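Local coordinates for protein heterodimeric restriction endonuclease R.BspD6I small subunit (Bacillus sp., PDB 2P14) that probably cleaves DNA as the catalytic subunit of a heterodimeric type IIS restriction endonuclease, working in complex with a monomeric site-specific nickase, at residues W23-V28 with I70-S75; K139-Q144 with N155-I160. All coordinates share one frame; numbering follows the deposited sequence.

Contact 1: W23-V28 with I70-S75; sequences WNTYRV and ILIECS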
loop_
_atom_site.group_PDB
_atom_site.type_symbol
_atom_site.label_atom_id
_atom_site.label_comp_id
_atom_site.label_asym_id
_atom_site.label_seq_id
_atom_site.Cartn_x
_atom_site.Cartn_y
_atom_site.Cartn_z
ATOM N N TRP A 23 -4.105 10.480 0.306
ATOM C CA TRP A 23 -5.006 10.910 -0.751
ATOM C C TRP A 23 -4.467 10.638 -2.153
ATOM O O TRP A 23 -5.208 10.153 -3.032
ATOM C CB TRP A 23 -5.297 12.403 -0.583
ATOM C CG TRP A 23 -6.073 13.033 -1.713
ATOM C CD1 TRP A 23 -7.406 12.896 -1.976
ATOM C CD2 TRP A 23 -5.550 13.898 -2.739
ATOM N NE1 TRP A 23 -7.755 13.650 -3.083
ATOM C CE2 TRP A 23 -6.640 14.271 -3.572
ATOM C CE3 TRP A 23 -4.276 14.434 -3.002
ATOM C CZ2 TRP A 23 -6.486 15.141 -4.667
ATOM C CZ3 TRP A 23 -4.118 15.271 -4.092
ATOM C CH2 TRP A 23 -5.221 15.623 -4.915
ATOM N N ASN A 24 -3.173 10.878 -2.354
ATOM C CA ASN A 24 -2.614 10.702 -3.674
ATOM C C ASN A 24 -2.612 9.217 -4.054
ATOM O O ASN A 24 -2.841 8.854 -5.236
ATOM C CB ASN A 24 -1.209 11.257 -3.768
ATOM C CG ASN A 24 -0.844 11.574 -5.198
ATOM O OD1 ASN A 24 -1.637 12.208 -5.916
ATOM N ND2 ASN A 24 0.330 11.127 -5.638
ATOM N N THR A 25 -2.397 8.383 -3.049
ATOM C CA THR A 25 -2.403 6.943 -3.262
ATOM C C THR A 25 -3.836 6.464 -3.630
ATOM O O THR A 25 -4.044 5.652 -4.536
ATOM C CB THR A 25 -1.831 6.241 -2.033
ATOM O OG1 THR A 25 -0.516 6.741 -1.771
ATOM C CG2 THR A 25 -1.768 4.725 -2.298
ATOM N N TYR A 26 -4.841 6.953 -2.915
ATOM C CA TYR A 26 -6.235 6.745 -3.299
ATOM C C TYR A 26 -6.501 7.181 -4.757
ATOM O O TYR A 26 -7.179 6.455 -5.496
ATOM C CB TYR A 26 -7.098 7.534 -2.306
ATOM C CG TYR A 26 -8.485 7.892 -2.785
ATOM C CD1 TYR A 26 -9.537 6.975 -2.739
ATOM C CD2 TYR A 26 -8.736 9.172 -3.279
ATOM C CE1 TYR A 26 -10.824 7.329 -3.175
ATOM C CE2 TYR A 26 -10.007 9.530 -3.706
ATOM C CZ TYR A 26 -11.027 8.614 -3.673
ATOM O OH TYR A 26 -12.278 9.031 -4.097
ATOM N N ARG A 27 -5.981 8.336 -5.169
ATOM C CA ARG A 27 -6.155 8.766 -6.573
ATOM C C ARG A 27 -5.620 7.725 -7.562
ATOM O O ARG A 27 -6.225 7.517 -8.606
ATOM C CB ARG A 27 -5.484 10.120 -6.836
ATOM C CG ARG A 27 -6.117 11.288 -6.058
ATOM C CD ARG A 27 -5.938 12.579 -6.831
ATOM N NE ARG A 27 -4.536 12.952 -6.902
ATOM C CZ ARG A 27 -4.030 13.860 -7.741
ATOM N NH1 ARG A 27 -4.806 14.513 -8.622
ATOM N NH2 ARG A 27 -2.749 14.122 -7.707
ATOM N N VAL A 28 -4.498 7.082 -7.238
ATOM C CA VAL A 28 -3.951 6.031 -8.125
ATOM C C VAL A 28 -4.952 4.889 -8.289
ATOM O O VAL A 28 -5.287 4.474 -9.423
ATOM C CB VAL A 28 -2.618 5.476 -7.583
ATOM C CG1 VAL A 28 -2.175 4.251 -8.437
ATOM C CG2 VAL A 28 -1.563 6.516 -7.618
ATOM N N ILE A 70 -7.412 -5.308 -1.271
ATOM C CA ILE A 70 -6.132 -4.757 -0.840
ATOM C C ILE A 70 -6.403 -3.672 0.171
ATOM O O ILE A 70 -7.208 -2.775 -0.092
ATOM C CB ILE A 70 -5.300 -4.133 -1.975
ATOM C CG1 ILE A 70 -5.184 -5.065 -3.189
ATOM C CG2 ILE A 70 -3.902 -3.780 -1.474
ATOM C CD1 ILE A 70 -4.537 -4.367 -4.392
ATOM N N LEU A 71 -5.790 -3.831 1.338
ATOM C CA LEU A 71 -5.812 -2.758 2.345
ATOM C C LEU A 71 -4.548 -1.975 2.060
ATOM O O LEU A 71 -3.461 -2.538 2.019
ATOM C CB LEU A 71 -5.760 -3.322 3.750
ATOM C CG LEU A 71 -7.037 -3.910 4.339
ATOM C CD1 LEU A 71 -7.371 -5.206 3.583
ATOM C CD2 LEU A 71 -6.876 -4.200 5.792
ATOM N N ILE A 72 -4.660 -0.659 1.895
ATOM C CA ILE A 72 -3.506 0.149 1.581
ATOM C C ILE A 72 -3.215 1.062 2.775
ATOM O O ILE A 72 -4.108 1.796 3.263
ATOM C CB ILE A 72 -3.698 0.954 0.296
ATOM C CG1 ILE A 72 -3.993 0.007 -0.894
ATOM C CG2 ILE A 72 -2.435 1.728 0.001
ATOM C CD1 ILE A 72 -5.262 0.327 -1.577
ATOM N N GLU A 73 -1.991 0.950 3.282
ATOM C CA GLU A 73 -1.530 1.689 4.464
ATOM C C GLU A 73 -0.388 2.586 3.999
ATOM O O GLU A 73 0.557 2.089 3.439
ATOM C CB GLU A 73 -1.059 0.735 5.560
ATOM C CG GLU A 73 -2.100 -0.327 5.918
ATOM C CD GLU A 73 -3.201 0.146 6.819
ATOM O OE1 GLU A 73 -3.474 1.373 6.978
ATOM O OE2 GLU A 73 -3.846 -0.742 7.375
ATOM N N CYS A 74 -0.487 3.893 4.243
ATOM C CA CYS A 74 0.468 4.859 3.735
ATOM C C CYS A 74 1.166 5.508 4.927
ATOM O O CYS A 74 0.506 5.915 5.892
ATOM C CB CYS A 74 -0.279 5.969 2.980
ATOM S SG CYS A 74 -1.095 5.295 1.491
ATOM N N SER A 75 2.490 5.605 4.858
ATOM C CA SER A 75 3.212 6.321 5.909
ATOM C C SER A 75 4.466 6.993 5.380
ATOM O O SER A 75 5.241 6.378 4.657
ATOM C CB SER A 75 3.637 5.361 7.021
ATOM O OG SER A 75 4.230 6.125 8.074
#
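T25 meets I72 and C74 where one turn of helix 17-32 lies against strand 69-75, and a single small residue carries the whole helical side of the contact. Its CG2, placed anti to the backbone N (chi1 -57°, measured to OG1), reaches the branch methyl of I72, with CG2 to CG2 at 3.8 Å. The two side chains meet at a slant. The other half of T25 rests on sulfur: C74 SG lies 3.6 Å from T25 OG1 and 3.7 Å from its CB, a packing contact. The hydroxyl finds its polar partners outside the strand, in Y8 OH and in the carbonyl of F21 one turn earlier on its own helix.

I72 and C74 face the helix in alternation with E73, which points to the opposite face and hydrogen-bonds H93 through OE2. Strand 69-75 is the middle strand of a five-stranded mixed sheet, and a helix laid over that sheet is consistent with the PD-(D/E)XK nuclease core to which the family belongs.

On the looser sides turned from the strand, W23, Y26 and R27 are partly exposed, whereas N24 is buried. R27 grips N24 OD1 side-on, through NH2 at 2.8 Å and NE at 3.2 Å, with the oxygen close to the guanidinium plane, and helix 2-7 covers both residues. W23 lies alongside, its indole taking R27 CD over one face, 3.4 Å above the ring plane and toward the rim.

Contact 2: K139-Q144 with N155-I160; sequences KKLVTQ and NKLKEI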
loop_
_atom_site.group_PDB
_atom_site.type_symbol
_atom_site.label_atom_id
_atom_site.label_comp_id
_atom_site.label_asym_id
_atom_site.label_seq_id
_atom_site.Cartn_x
_atom_site.Cartn_y
_atom_site.Cartn_z
ATOM N N LYS A 139 5.510 3.535 -8.107
ATOM C CA LYS A 139 5.389 4.256 -9.386
ATOM C C LYS A 139 5.791 3.347 -10.534
ATOM O O LYS A 139 5.117 3.315 -11.575
ATOM C CB LYS A 139 6.295 5.466 -9.439
ATOM C CG LYS A 139 5.965 6.608 -8.543
ATOM C CD LYS A 139 6.977 7.662 -8.925
ATOM C CE LYS A 139 6.821 8.908 -8.158
ATOM N NZ LYS A 139 7.799 9.933 -8.661
ATOM N N LYS A 140 6.900 2.621 -10.364
ATOM C CA LYS A 140 7.351 1.670 -11.394
ATOM C C LYS A 140 6.261 0.643 -11.691
ATOM O O LYS A 140 5.930 0.425 -12.857
ATOM C CB LYS A 140 8.669 0.979 -11.015
ATOM C CG LYS A 140 9.890 1.713 -11.460
ATOM C CD LYS A 140 11.061 0.740 -11.610
ATOM C CE LYS A 140 12.123 1.233 -12.606
ATOM N NZ LYS A 140 13.180 2.029 -11.913
ATOM N N LEU A 141 5.654 0.068 -10.649
ATOM C CA LEU A 141 4.581 -0.896 -10.784
ATOM C C LEU A 141 3.390 -0.336 -11.559
ATOM O O LEU A 141 2.875 -0.989 -12.466
ATOM C CB LEU A 141 4.136 -1.429 -9.419
ATOM C CG LEU A 141 2.930 -2.371 -9.409
ATOM C CD1 LEU A 141 3.165 -3.598 -10.318
ATOM C CD2 LEU A 141 2.623 -2.799 -7.986
ATOM N N VAL A 142 2.968 0.870 -11.217
ATOM C CA VAL A 142 1.813 1.475 -11.899
ATOM C C VAL A 142 2.145 1.715 -13.381
ATOM O O VAL A 142 1.305 1.436 -14.246
ATOM C CB VAL A 142 1.362 2.808 -11.187
ATOM C CG1 VAL A 142 0.221 3.506 -11.988
ATOM C CG2 VAL A 142 0.880 2.520 -9.763
ATOM N N THR A 143 3.350 2.223 -13.654
ATOM C CA THR A 143 3.778 2.553 -15.023
ATOM C C THR A 143 3.927 1.296 -15.866
ATOM O O THR A 143 3.594 1.295 -17.068
ATOM C CB THR A 143 5.090 3.365 -15.056
ATOM O OG1 THR A 143 4.977 4.487 -14.181
ATOM C CG2 THR A 143 5.372 3.880 -16.493
ATOM N N GLN A 144 4.419 0.224 -15.252
ATOM C CA GLN A 144 4.522 -1.050 -15.946
ATOM C C GLN A 144 3.120 -1.551 -16.291
ATOM O O GLN A 144 2.879 -2.004 -17.418
ATOM C CB GLN A 144 5.280 -2.078 -15.105
ATOM C CG GLN A 144 6.780 -1.809 -14.981
ATOM C CD GLN A 144 7.446 -2.722 -13.941
ATOM O OE1 GLN A 144 6.883 -3.754 -13.532
ATOM N NE2 GLN A 144 8.645 -2.345 -13.513
ATOM N N ASN A 155 -6.727 -8.985 -11.327
ATOM C CA ASN A 155 -6.139 -10.293 -11.089
ATOM C C ASN A 155 -4.648 -10.370 -11.405
ATOM O O ASN A 155 -3.928 -11.154 -10.780
ATOM C CB ASN A 155 -6.913 -11.370 -11.847
ATOM C CG ASN A 155 -8.389 -11.322 -11.545
ATOM O OD1 ASN A 155 -9.238 -11.138 -12.447
ATOM N ND2 ASN A 155 -8.722 -11.473 -10.271
ATOM N N LYS A 156 -4.199 -9.557 -12.370
ATOM C CA LYS A 156 -2.780 -9.433 -12.644
ATOM C C LYS A 156 -2.075 -8.753 -11.465
ATOM O O LYS A 156 -0.959 -9.164 -11.081
ATOM C CB LYS A 156 -2.541 -8.690 -13.964
ATOM C CG LYS A 156 -1.068 -8.529 -14.329
ATOM C CD LYS A 156 -0.863 -7.768 -15.637
ATOM C CE LYS A 156 0.635 -7.631 -15.908
ATOM N NZ LYS A 156 0.943 -7.154 -17.308
ATOM N N LEU A 157 -2.696 -7.726 -10.896
ATOM C CA LEU A 157 -2.147 -7.098 -9.710
ATOM C C LEU A 157 -2.066 -8.107 -8.558
ATOM O O LEU A 157 -1.063 -8.145 -7.832
ATOM C CB LEU A 157 -2.963 -5.858 -9.307
ATOM C CG LEU A 157 -2.494 -5.124 -8.036
ATOM C CD1 LEU A 157 -1.010 -4.761 -8.129
ATOM C CD2 LEU A 157 -3.366 -3.883 -7.815
ATOM N N LYS A 158 -3.106 -8.933 -8.374
ATOM C CA LYS A 158 -3.026 -9.968 -7.330
ATOM C C LYS A 158 -1.814 -10.903 -7.554
ATOM O O LYS A 158 -1.072 -11.210 -6.602
ATOM C CB LYS A 158 -4.335 -10.775 -7.254
ATOM C CG LYS A 158 -4.336 -11.702 -6.015
ATOM C CD LYS A 158 -5.617 -12.482 -5.818
ATOM C CE LYS A 158 -5.434 -13.857 -6.464
ATOM N NZ LYS A 158 -6.635 -14.712 -6.269
ATOM N N GLU A 159 -1.620 -11.365 -8.794
ATOM C CA GLU A 159 -0.477 -12.250 -9.073
ATOM C C GLU A 159 0.864 -11.584 -8.749
ATOM O O GLU A 159 1.783 -12.223 -8.208
ATOM C CB GLU A 159 -0.499 -12.712 -10.527
ATOM C CG GLU A 159 -1.579 -13.736 -10.836
ATOM C CD GLU A 159 -1.505 -14.197 -12.276
ATOM O OE1 GLU A 159 -0.694 -13.619 -13.039
ATOM O OE2 GLU A 159 -2.257 -15.134 -12.639
ATOM N N ILE A 160 0.974 -10.293 -9.065
ATOM C CA ILE A 160 2.213 -9.561 -8.808
ATOM C C ILE A 160 2.436 -9.437 -7.294
ATOM O O ILE A 160 3.550 -9.662 -6.810
ATOM C CB ILE A 160 2.177 -8.179 -9.478
ATOM C CG1 ILE A 160 2.368 -8.314 -10.987
ATOM C CG2 ILE A 160 3.228 -7.243 -8.895
ATOM C CD1 ILE A 160 1.770 -7.154 -11.755
#
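L141 and L157 share one conformation, each with CG anti to the backbone N (chi1 175° and 179°), which carries the forked end of each leucine well out from its helix; I160 has its CG2 methyl in the corresponding anti position. The consequence is a three-residue apolar contact with L141 as its hub, the two methyls of that leucine divided between two partners. L141 CD2 touches L157 CD1 at 4.1 Å, the side chains meeting roughly at a right angle. L141 CD1 goes to the isoleucine, 3.9 Å from I160 CG2 and 4.1 Å from I160 CD1, and here the side chains run past each other in opposite directions. L157 sets off across the line between the helices, and it is only its outer end that approaches.

No hydrogen bond spans the interface, and the nearest backbone pair, L141 and I160, stands 9.2 Å apart between CA atoms, a spacing bridged by side chains alone. L145, one turn beyond L141, continues the apolar seam by touching I160 and K156. Beside the contact K156 forms a salt bridge with E150 in the connecting segment; on the remote sides of the two helices K139-E9 and K158-E103 tie them to other parts of the chain. On helix 135-146 the carbonyl of K139 accepts twice, from the backbone N of T143 and from T143 OG1 at 2.9 Å, the hydroxyl standing above the carbonyl plane.

Helix 135-146 follows directly on strand 130-134, outermost in the sheet of this chain, and residues 147-153 return the chain into helix 154-165: two successive helices, inclined but running in broadly opposite senses, and packed through leucine and isoleucine side chains, as in an open helical hairpin.

The centre of contact 1 lies about 6 Å from the centre of the chain, that of contact 2 about 12 Å, so the first belongs to the inner core and the second, though its leucines are buried, to the periphery. One sets a helix on the central strand of the sheet; the other joins two helices, and no element is common to both. Their chemistry differs accordingly: a threonine against a methyl and a sulfur in contact 1, purely aliphatic side chains in contact 2, where the lysines find acidic partners elsewhere in the chain. The layers nevertheless meet, I70 CD1 packing on L157 CD2 at 3.7 Å and V28 CG1 on V142 CG2 at 3.8 Å.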